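Local coordinates for diaminopropionate ammonia-lyase (Escherichia coli, PDB 4D9K), which catalyses the pyridoxal phosphate-dependent alpha,beta-elimination of both L- and D-2,3-diaminopropionate to pyruvate and ammonia, working as a homodimer, at residues Phe4-Asp9 with Leu347-Tyr352; Thr225-Gln230 with Gln251-Ile256; Val59-Val64 with Asp368-Val373. All coordinates share one frame; numbering follows the deposited sequence.

Contact 1. Residues Phe4-Asp9 with Leu347-Tyr352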
loop_
_atom_site.group_PDB
_atom_site.type_symbol
_atom_site.label_atom_id
_atom_site.label_comp_id
_atom_site.label_asym_id
_atom_site.label_seq_id
_atom_site.Cartn_x
_atom_site.Cartn_y
_atom_site.Cartn_z
ATOM N N PHE A 4 14.967 -5.771 12.476
ATOM C CA PHE A 4 14.087 -5.775 13.648
ATOM C C PHE A 4 13.650 -7.177 14.053
ATOM O O PHE A 4 13.611 -8.088 13.223
ATOM C CB PHE A 4 12.863 -4.869 13.440
ATOM C CG PHE A 4 11.977 -5.274 12.289
ATOM C CD1 PHE A 4 10.977 -6.230 12.458
ATOM C CD2 PHE A 4 12.123 -4.678 11.039
ATOM C CE1 PHE A 4 10.154 -6.599 11.401
ATOM C CE2 PHE A 4 11.299 -5.037 9.980
ATOM C CZ PHE A 4 10.316 -6.000 10.161
ATOM N N SER A 5 13.312 -7.325 15.333
ATOM C CA SER A 5 12.869 -8.595 15.898
ATOM C C SER A 5 11.441 -8.512 16.424
ATOM O O SER A 5 11.168 -7.840 17.427
ATOM C CB SER A 5 13.796 -9.030 17.033
ATOM O OG SER A 5 15.131 -9.156 16.588
ATOM N N LEU A 6 10.536 -9.203 15.740
ATOM C CA LEU A 6 9.174 -9.379 16.221
ATOM C C LEU A 6 9.026 -10.797 16.753
ATOM O O LEU A 6 9.704 -11.715 16.281
ATOM C CB LEU A 6 8.155 -9.108 15.106
ATOM C CG LEU A 6 8.198 -7.749 14.393
ATOM C CD1 LEU A 6 7.048 -7.629 13.400
ATOM C CD2 LEU A 6 8.182 -6.585 15.379
ATOM N N LYS A 7 8.153 -10.964 17.744
ATOM C CA LYS A 7 7.906 -12.263 18.360
ATOM C C LYS A 7 7.381 -13.259 17.319
ATOM O O LYS A 7 6.249 -13.143 16.847
ATOM C CB LYS A 7 6.929 -12.114 19.534
ATOM C CG LYS A 7 6.589 -13.409 20.254
ATOM C CD LYS A 7 5.356 -13.244 21.125
ATOM C CE LYS A 7 5.002 -14.545 21.829
ATOM N NZ LYS A 7 3.803 -14.385 22.697
ATOM N N ILE A 8 8.237 -14.214 16.958
ATOM C CA ILE A 8 7.936 -15.242 15.960
ATOM C C ILE A 8 8.376 -16.611 16.506
ATOM O O ILE A 8 9.213 -17.298 15.913
ATOM C CB ILE A 8 8.620 -14.911 14.601
ATOM C CG1 ILE A 8 7.969 -13.687 13.947
ATOM C CG2 ILE A 8 8.563 -16.088 13.631
ATOM C CD1 ILE A 8 6.645 -13.964 13.259
ATOM N N ASP A 9 7.805 -17.002 17.642
ATOM C CA ASP A 9 8.250 -18.199 18.362
ATOM C C ASP A 9 7.802 -19.493 17.693
ATOM O O ASP A 9 6.611 -19.807 17.656
ATOM C CB ASP A 9 7.808 -18.149 19.826
ATOM C CG ASP A 9 8.522 -17.065 20.611
ATOM O OD1 ASP A 9 9.752 -16.911 20.438
ATOM O OD2 ASP A 9 7.859 -16.367 21.403
ATOM N N LEU A 347 6.472 -14.388 7.208
ATOM C CA LEU A 347 7.556 -14.437 6.215
ATOM C C LEU A 347 8.355 -13.137 6.194
ATOM O O LEU A 347 9.585 -13.158 6.114
ATOM C CB LEU A 347 7.015 -14.732 4.810
ATOM C CG LEU A 347 6.234 -16.025 4.560
ATOM C CD1 LEU A 347 5.808 -16.107 3.097
ATOM C CD2 LEU A 347 7.023 -17.266 4.959
ATOM N N ALA A 348 7.646 -12.011 6.279
ATOM C CA ALA A 348 8.280 -10.702 6.317
ATOM C C ALA A 348 9.071 -10.495 7.609
ATOM O O ALA A 348 10.175 -9.948 7.579
ATOM C CB ALA A 348 7.241 -9.608 6.130
ATOM N N ALA A 349 8.510 -10.951 8.730
ATOM C CA ALA A 349 9.146 -10.806 10.047
ATOM C C ALA A 349 10.428 -11.625 10.125
ATOM O O ALA A 349 11.414 -11.191 10.712
ATOM C CB ALA A 349 8.190 -11.225 11.147
ATOM N N VAL A 350 10.400 -12.810 9.524
ATOM C CA VAL A 350 11.580 -13.658 9.421
ATOM C C VAL A 350 12.655 -12.958 8.592
ATOM O O VAL A 350 13.810 -12.887 9.011
ATOM C CB VAL A 350 11.231 -15.035 8.814
ATOM C CG1 VAL A 350 12.494 -15.813 8.451
ATOM C CG2 VAL A 350 10.360 -15.830 9.774
ATOM N N HIS A 351 12.263 -12.419 7.437
ATOM C CA HIS A 351 13.217 -11.814 6.505
ATOM C C HIS A 351 13.997 -10.668 7.085
ATOM O O HIS A 351 15.181 -10.517 6.786
ATOM C CB HIS A 351 12.548 -11.371 5.203
ATOM C CG HIS A 351 13.449 -10.531 4.326
ATOM N ND1 HIS A 351 14.515 -11.049 3.677
ATOM C CD2 HIS A 351 13.445 -9.166 4.048
ATOM C CE1 HIS A 351 15.146 -10.072 3.002
ATOM N NE2 HIS A 351 14.492 -8.919 3.228
ATOM N N TYR A 352 13.345 -9.858 7.917
ATOM C CA TYR A 352 13.979 -8.685 8.514
ATOM C C TYR A 352 14.608 -8.954 9.886
ATOM O O TYR A 352 15.331 -8.108 10.421
ATOM C CB TYR A 352 12.977 -7.532 8.622
ATOM C CG TYR A 352 12.664 -6.829 7.315
ATOM C CD1 TYR A 352 13.613 -6.022 6.688
ATOM C CD2 TYR A 352 11.412 -6.956 6.714
ATOM C CE1 TYR A 352 13.330 -5.370 5.500
ATOM C CE2 TYR A 352 11.119 -6.307 5.521
ATOM C CZ TYR A 352 12.080 -5.516 4.921
ATOM O OH TYR A 352 11.806 -4.866 3.739
HETATM O O HOH W 1 11.017 -9.709 13.025
#
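The benzyl carbon of Tyr352 sits over one face of the Phe4 ring, with CB 3.7 Å from the ring centroid, a CH-pi contact. The two rings are nearly parallel, their planes at 24°, but displaced until little of one lies above the other; the phenyl corner CE2 comes within 3.5 Å of Tyr352 CG. Phe4 has its CG between the backbone N and the carbonyl carbon (chi1 61°), which turns the ring toward Tyr352. The backbone of the same pair is joined as well: Phe4 N donates to Tyr352 O at 3.1 Å. In this way the N-terminal arm lies along helix 342-352 before entering strand 8-12, an outermost strand within this chain of the mixed sheet in this PLP-dependent enzyme, antiparallel to its neighbour. A serine in place of Phe4 would probably leave Tyr352 CB without its aromatic cover and open a gap beside Leu319. One water donates to Phe4 O and Ala349 O and accepts from Leu6 N, 2.8 Å away. Further along the arm, Ala349 CB meets Ile8 CG1 at 3.7 Å, while Ile8 CG2 approaches Val350 CG2. Glu391 of the second subunit packs on Phe4.

Contact 2. Residues Thr225-Gln230 with Gln251-Ile256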
loop_
_atom_site.group_PDB
_atom_site.type_symbol
_atom_site.label_atom_id
_atom_site.label_comp_id
_atom_site.label_asym_id
_atom_site.label_seq_id
_atom_site.Cartn_x
_atom_site.Cartn_y
_atom_site.Cartn_z
ATOM N N THR A 225 6.018 -26.452 -1.212
ATOM C CA THR A 225 6.822 -27.089 -0.173
ATOM C C THR A 225 6.297 -26.683 1.197
ATOM O O THR A 225 6.418 -27.434 2.169
ATOM C CB THR A 225 8.305 -26.693 -0.279
ATOM O OG1 THR A 225 8.421 -25.264 -0.301
ATOM C CG2 THR A 225 8.942 -27.278 -1.544
ATOM N N HIS A 226 5.712 -25.488 1.260
ATOM C CA HIS A 226 5.236 -24.911 2.514
ATOM C C HIS A 226 3.839 -24.385 2.392
ATOM O O HIS A 226 3.360 -24.110 1.295
ATOM C CB HIS A 226 6.144 -23.765 2.962
ATOM C CG HIS A 226 7.543 -24.192 3.330
ATOM N ND1 HIS A 226 8.444 -24.592 2.411
ATOM C CD2 HIS A 226 8.187 -24.240 4.561
ATOM C CE1 HIS A 226 9.598 -24.899 3.025
ATOM N NE2 HIS A 226 9.440 -24.680 4.341
ATOM N N VAL A 227 3.183 -24.236 3.538
ATOM C CA VAL A 227 1.915 -23.528 3.627
ATOM C C VAL A 227 1.794 -22.910 5.023
ATOM O O VAL A 227 2.094 -23.566 6.031
ATOM C CB VAL A 227 0.702 -24.432 3.267
ATOM C CG1 VAL A 227 0.530 -25.571 4.266
ATOM C CG2 VAL A 227 -0.582 -23.611 3.161
ATOM N N LEU A 228 1.410 -21.639 5.076
ATOM C CA LEU A 228 1.108 -20.995 6.353
ATOM C C LEU A 228 -0.390 -20.844 6.478
ATOM O O LEU A 228 -1.046 -20.312 5.589
ATOM C CB LEU A 228 1.807 -19.635 6.499
ATOM C CG LEU A 228 3.305 -19.708 6.805
ATOM C CD1 LEU A 228 4.119 -19.730 5.517
ATOM C CD2 LEU A 228 3.744 -18.555 7.698
ATOM N N LEU A 229 -0.931 -21.345 7.577
ATOM C CA LEU A 229 -2.357 -21.256 7.815
ATOM C C LEU A 229 -2.590 -20.575 9.147
ATOM O O LEU A 229 -2.080 -21.031 10.181
ATOM C CB LEU A 229 -2.995 -22.649 7.794
ATOM C CG LEU A 229 -2.766 -23.491 6.532
ATOM C CD1 LEU A 229 -3.177 -24.935 6.773
ATOM C CD2 LEU A 229 -3.496 -22.909 5.323
ATOM N N GLN A 230 -3.333 -19.470 9.110
ATOM C CA GLN A 230 -3.725 -18.761 10.328
ATOM C C GLN A 230 -4.695 -19.617 11.124
ATOM O O GLN A 230 -5.592 -20.244 10.551
ATOM C CB GLN A 230 -4.310 -17.367 10.043
ATOM C CG GLN A 230 -5.316 -17.271 8.905
ATOM C CD GLN A 230 -4.656 -16.986 7.570
ATOM O OE1 GLN A 230 -4.031 -17.863 6.977
ATOM N NE2 GLN A 230 -4.803 -15.756 7.086
ATOM N N GLN A 251 4.281 -35.728 4.900
ATOM C CA GLN A 251 5.750 -35.704 4.914
ATOM C C GLN A 251 6.377 -34.747 3.889
ATOM O O GLN A 251 7.484 -34.245 4.099
ATOM C CB GLN A 251 6.333 -37.122 4.763
ATOM C CG GLN A 251 5.803 -37.929 3.581
ATOM C CD GLN A 251 4.622 -38.826 3.935
ATOM O OE1 GLN A 251 3.708 -38.435 4.677
ATOM N NE2 GLN A 251 4.629 -40.038 3.392
ATOM N N ASN A 252 5.666 -34.509 2.786
ATOM C CA ASN A 252 6.155 -33.663 1.689
ATOM C C ASN A 252 5.647 -32.228 1.728
ATOM O O ASN A 252 5.760 -31.498 0.740
ATOM C CB ASN A 252 5.769 -34.277 0.345
ATOM C CG ASN A 252 6.378 -35.639 0.133
ATOM O OD1 ASN A 252 5.756 -36.518 -0.464
ATOM N ND2 ASN A 252 7.593 -35.831 0.631
ATOM N N LEU A 253 5.085 -31.828 2.865
ATOM C CA LEU A 253 4.488 -30.511 2.994
ATOM C C LEU A 253 4.812 -29.953 4.374
ATOM O O LEU A 253 4.422 -30.527 5.392
ATOM C CB LEU A 253 2.979 -30.624 2.777
ATOM C CG LEU A 253 2.087 -29.485 2.265
ATOM C CD1 LEU A 253 1.270 -28.905 3.408
ATOM C CD2 LEU A 253 2.824 -28.398 1.484
ATOM N N HIS A 254 5.562 -28.855 4.398
ATOM C CA HIS A 254 5.967 -28.210 5.643
ATOM C C HIS A 254 4.911 -27.206 6.013
ATOM O O HIS A 254 4.906 -26.085 5.508
ATOM C CB HIS A 254 7.324 -27.536 5.468
ATOM C CG HIS A 254 7.971 -27.101 6.762
ATOM N ND1 HIS A 254 9.166 -27.572 7.166
ATOM C CD2 HIS A 254 7.551 -26.203 7.745
ATOM C CE1 HIS A 254 9.497 -27.009 8.345
ATOM N NE2 HIS A 254 8.507 -26.173 8.697
ATOM N N SER A 255 3.994 -27.608 6.883
ATOM C CA SER A 255 2.856 -26.760 7.245
ATOM C C SER A 255 3.115 -26.015 8.539
ATOM O O SER A 255 3.490 -26.615 9.543
ATOM C CB SER A 255 1.570 -27.577 7.358
ATOM O OG SER A 255 1.668 -28.548 8.380
ATOM N N ILE A 256 2.906 -24.704 8.501
ATOM C CA ILE A 256 3.121 -23.845 9.655
ATOM C C ILE A 256 1.794 -23.227 10.063
ATOM O O ILE A 256 1.146 -22.552 9.260
ATOM C CB ILE A 256 4.127 -22.721 9.340
ATOM C CG1 ILE A 256 5.443 -23.301 8.811
ATOM C CG2 ILE A 256 4.377 -21.869 10.573
ATOM C CD1 ILE A 256 6.310 -22.284 8.103
#
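Thr225 O takes the backbone N-H of His254 at 2.8 Å in a nearly straight bond (168°), the first rung of a parallel ladder. Val227 answers in both directions: its N donates to His254 O at 3.2 Å, and its O accepts from Ile256 N at 2.8 Å. Leu229 N then closes on Ile256 O. The two strands are the outer members of the beta-alpha-beta unit 226-230, 235-248, 254-260, in the mixed sheet of an enzyme that belongs with the tryptophan synthase beta-like PLP enzymes. On the face bearing His226, Leu228 and Ile256, the side chains of His226 and His254 run alongside each other in the same direction, ring planes at 26°. Their overlap comes from His254 CB, which lies over the His226 face toward its rim, 3.5 Å from His226 CD2. Thr225 OG1, in the plane of the His226 ring, pairs with ND1 at 2.8 Å. On the face bearing Val227 and Ser255, the Val227 side chain crosses that of Leu253, from the loop before the strand, CG1 lying 3.5 Å from Leu253 CD1. Leu363 O holds His226 NE2 and Gln308 OE1 holds His254 NE2, so both imidazoles are tied beyond the strand pair and meet each other through a CH-pi contact.

Contact 3. Residues Val59-Val64 with Asp368-Val373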
loop_
_atom_site.group_PDB
_atom_site.type_symbol
_atom_site.label_atom_id
_atom_site.label_comp_id
_atom_site.label_asym_id
_atom_site.label_seq_id
_atom_site.Cartn_x
_atom_site.Cartn_y
_atom_site.Cartn_z
ATOM N N VAL A 59 13.367 -17.015 -1.299
ATOM C CA VAL A 59 12.647 -18.265 -1.573
ATOM C C VAL A 59 12.266 -18.312 -3.052
ATOM O O VAL A 59 12.386 -17.306 -3.755
ATOM C CB VAL A 59 11.382 -18.427 -0.694
ATOM C CG1 VAL A 59 11.756 -18.581 0.778
ATOM C CG2 VAL A 59 10.422 -17.258 -0.896
ATOM N N LYS A 60 11.815 -19.469 -3.532
ATOM C CA LYS A 60 11.499 -19.608 -4.952
ATOM C C LYS A 60 10.192 -18.912 -5.325
ATOM O O LYS A 60 10.131 -18.224 -6.349
ATOM C CB LYS A 60 11.457 -21.074 -5.379
ATOM C CG LYS A 60 11.559 -21.265 -6.883
ATOM C CD LYS A 60 11.522 -22.739 -7.256
ATOM C CE LYS A 60 11.887 -22.955 -8.720
ATOM N NZ LYS A 60 11.423 -24.296 -9.169
ATOM N N LYS A 61 9.157 -19.095 -4.502
ATOM C CA LYS A 61 7.822 -18.585 -4.806
ATOM C C LYS A 61 7.040 -18.241 -3.549
ATOM O O LYS A 61 7.125 -18.943 -2.539
ATOM C CB LYS A 61 7.010 -19.612 -5.612
ATOM C CG LYS A 61 7.477 -19.846 -7.048
ATOM C CD LYS A 61 6.890 -18.810 -7.993
ATOM C CE LYS A 61 7.467 -18.956 -9.391
ATOM N NZ LYS A 61 6.779 -18.055 -10.361
ATOM N N ILE A 62 6.277 -17.158 -3.632
ATOM C CA ILE A 62 5.243 -16.856 -2.651
ATOM C C ILE A 62 3.912 -16.717 -3.387
ATOM O O ILE A 62 3.757 -15.861 -4.257
ATOM C CB ILE A 62 5.570 -15.594 -1.821
ATOM C CG1 ILE A 62 6.937 -15.758 -1.138
ATOM C CG2 ILE A 62 4.461 -15.325 -0.805
ATOM C CD1 ILE A 62 7.450 -14.532 -0.409
ATOM N N LEU A 63 2.975 -17.595 -3.041
ATOM C CA LEU A 63 1.649 -17.640 -3.651
ATOM C C LEU A 63 0.595 -17.299 -2.598
ATOM O O LEU A 63 0.519 -17.949 -1.555
ATOM C CB LEU A 63 1.383 -19.024 -4.250
ATOM C CG LEU A 63 2.392 -19.494 -5.316
ATOM C CD1 LEU A 63 2.190 -20.961 -5.664
ATOM C CD2 LEU A 63 2.322 -18.622 -6.563
ATOM N N VAL A 64 -0.205 -16.274 -2.877
ATOM C CA VAL A 64 -1.212 -15.798 -1.927
ATOM C C VAL A 64 -2.601 -16.001 -2.515
ATOM O O VAL A 64 -2.959 -15.389 -3.525
ATOM C CB VAL A 64 -1.001 -14.316 -1.545
ATOM C CG1 VAL A 64 -2.064 -13.846 -0.553
ATOM C CG2 VAL A 64 0.393 -14.098 -0.975
ATOM N N ASP A 368 14.713 -22.785 -2.910
ATOM C CA ASP A 368 13.769 -23.679 -3.586
ATOM C C ASP A 368 12.345 -23.667 -2.999
ATOM O O ASP A 368 11.437 -24.285 -3.562
ATOM C CB ASP A 368 14.313 -25.107 -3.575
ATOM C CG ASP A 368 15.653 -25.231 -4.286
ATOM O OD1 ASP A 368 15.829 -24.618 -5.365
ATOM O OD2 ASP A 368 16.528 -25.949 -3.755
ATOM N N ALA A 369 12.151 -22.974 -1.879
ATOM C CA ALA A 369 10.861 -23.004 -1.187
ATOM C C ALA A 369 9.738 -22.378 -2.014
ATOM O O ALA A 369 9.875 -21.260 -2.516
ATOM C CB ALA A 369 10.958 -22.340 0.183
ATOM N N VAL A 370 8.649 -23.127 -2.172
ATOM C CA VAL A 370 7.423 -22.616 -2.779
ATOM C C VAL A 370 6.365 -22.527 -1.680
ATOM O O VAL A 370 5.866 -23.546 -1.206
ATOM C CB VAL A 370 6.939 -23.499 -3.949
ATOM C CG1 VAL A 370 5.637 -22.963 -4.528
ATOM C CG2 VAL A 370 8.009 -23.586 -5.036
ATOM N N VAL A 371 6.038 -21.305 -1.276
ATOM C CA VAL A 371 5.219 -21.088 -0.075
ATOM C C VAL A 371 3.807 -20.616 -0.408
ATOM O O VAL A 371 3.616 -19.542 -0.981
ATOM C CB VAL A 371 5.885 -20.087 0.896
ATOM C CG1 VAL A 371 5.046 -19.926 2.161
ATOM C CG2 VAL A 371 7.298 -20.534 1.248
ATOM N N LEU A 372 2.826 -21.436 -0.053
ATOM C CA LEU A 372 1.433 -21.056 -0.184
ATOM C C LEU A 372 1.004 -20.290 1.059
ATOM O O LEU A 372 1.209 -20.752 2.176
ATOM C CB LEU A 372 0.546 -22.291 -0.377
ATOM C CG LEU A 372 -0.983 -22.118 -0.381
ATOM C CD1 LEU A 372 -1.473 -21.170 -1.466
ATOM C CD2 LEU A 372 -1.649 -23.475 -0.529
ATOM N N VAL A 373 0.425 -19.112 0.843
ATOM C CA VAL A 373 -0.158 -18.286 1.902
ATOM C C VAL A 373 -1.628 -18.080 1.555
ATOM O O VAL A 373 -1.984 -18.015 0.376
ATOM C CB VAL A 373 0.575 -16.924 2.022
ATOM C CG1 VAL A 373 -0.146 -15.983 2.979
ATOM C CG2 VAL A 373 2.007 -17.133 2.494
#
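Val370 lays its CG1 methyl against Lys61 CB, 3.8 Å away, and CG1 also meets Leu63 CD1 at 4.1 Å, so the one methyl rests against two residues of the neighbouring strand; with CG1 anti to the backbone N (chi1 178°) it is turned toward them. Lys61 bends at its second torsion beyond that contact, and its ammonium forms a salt bridge with Asp51. On the reverse face Val64 and Val373 run alongside each other, CG2 of the first 4.1 Å from CB of the second, while helix 342-352 covers Ile62 and Val373 through Leu344. The strands are parallel and in register, 61-66 being an outermost strand of the mixed sheet within this chain, next to 370-375. Their ladder begins at Ala369 O, which accepts from Lys61 N at 3.0 Å and, weakly, from Lys60 N. It continues through Lys61 O to Val371 N, then from Leu63 N to Val371 O, a straight bond (179°), and goes on with Val373 N to Leu63 O at 2.7 Å. Val59 CG1 touches Ala369 CB just ahead of the strands. The hydrogen bonds across the pair are thus all main-chain and fix the register; valine, leucine and isoleucine pack on the faces, with charged Lys60, Lys61 and Asp368 at the start.

Contacts 2 and 3 are mostly buried strand pairings in one mixed sheet. Contact 2 is the more interior in strand order; contact 3 involves 61-66, outermost within this chain, and starts at exposed Lys60 and Asp368. They share a seam: Leu228 N lies 3.0 Å from Leu372 O, a probable hydrogen bond. Contact 1, also mostly buried, instead sets the N-terminal arm on helix 342-352 and reaches the second subunit. Leu347 of that helix packs on Leu228 of contact 2 and on Ile62, Val371 and Val373 of contact 3. Chemistry follows place: one direct backbone bond, a bridging water and aromatic cover in contact 1, continuous ladders in the sheet, with imidazoles in contact 2 and aliphatic branches in contact 3.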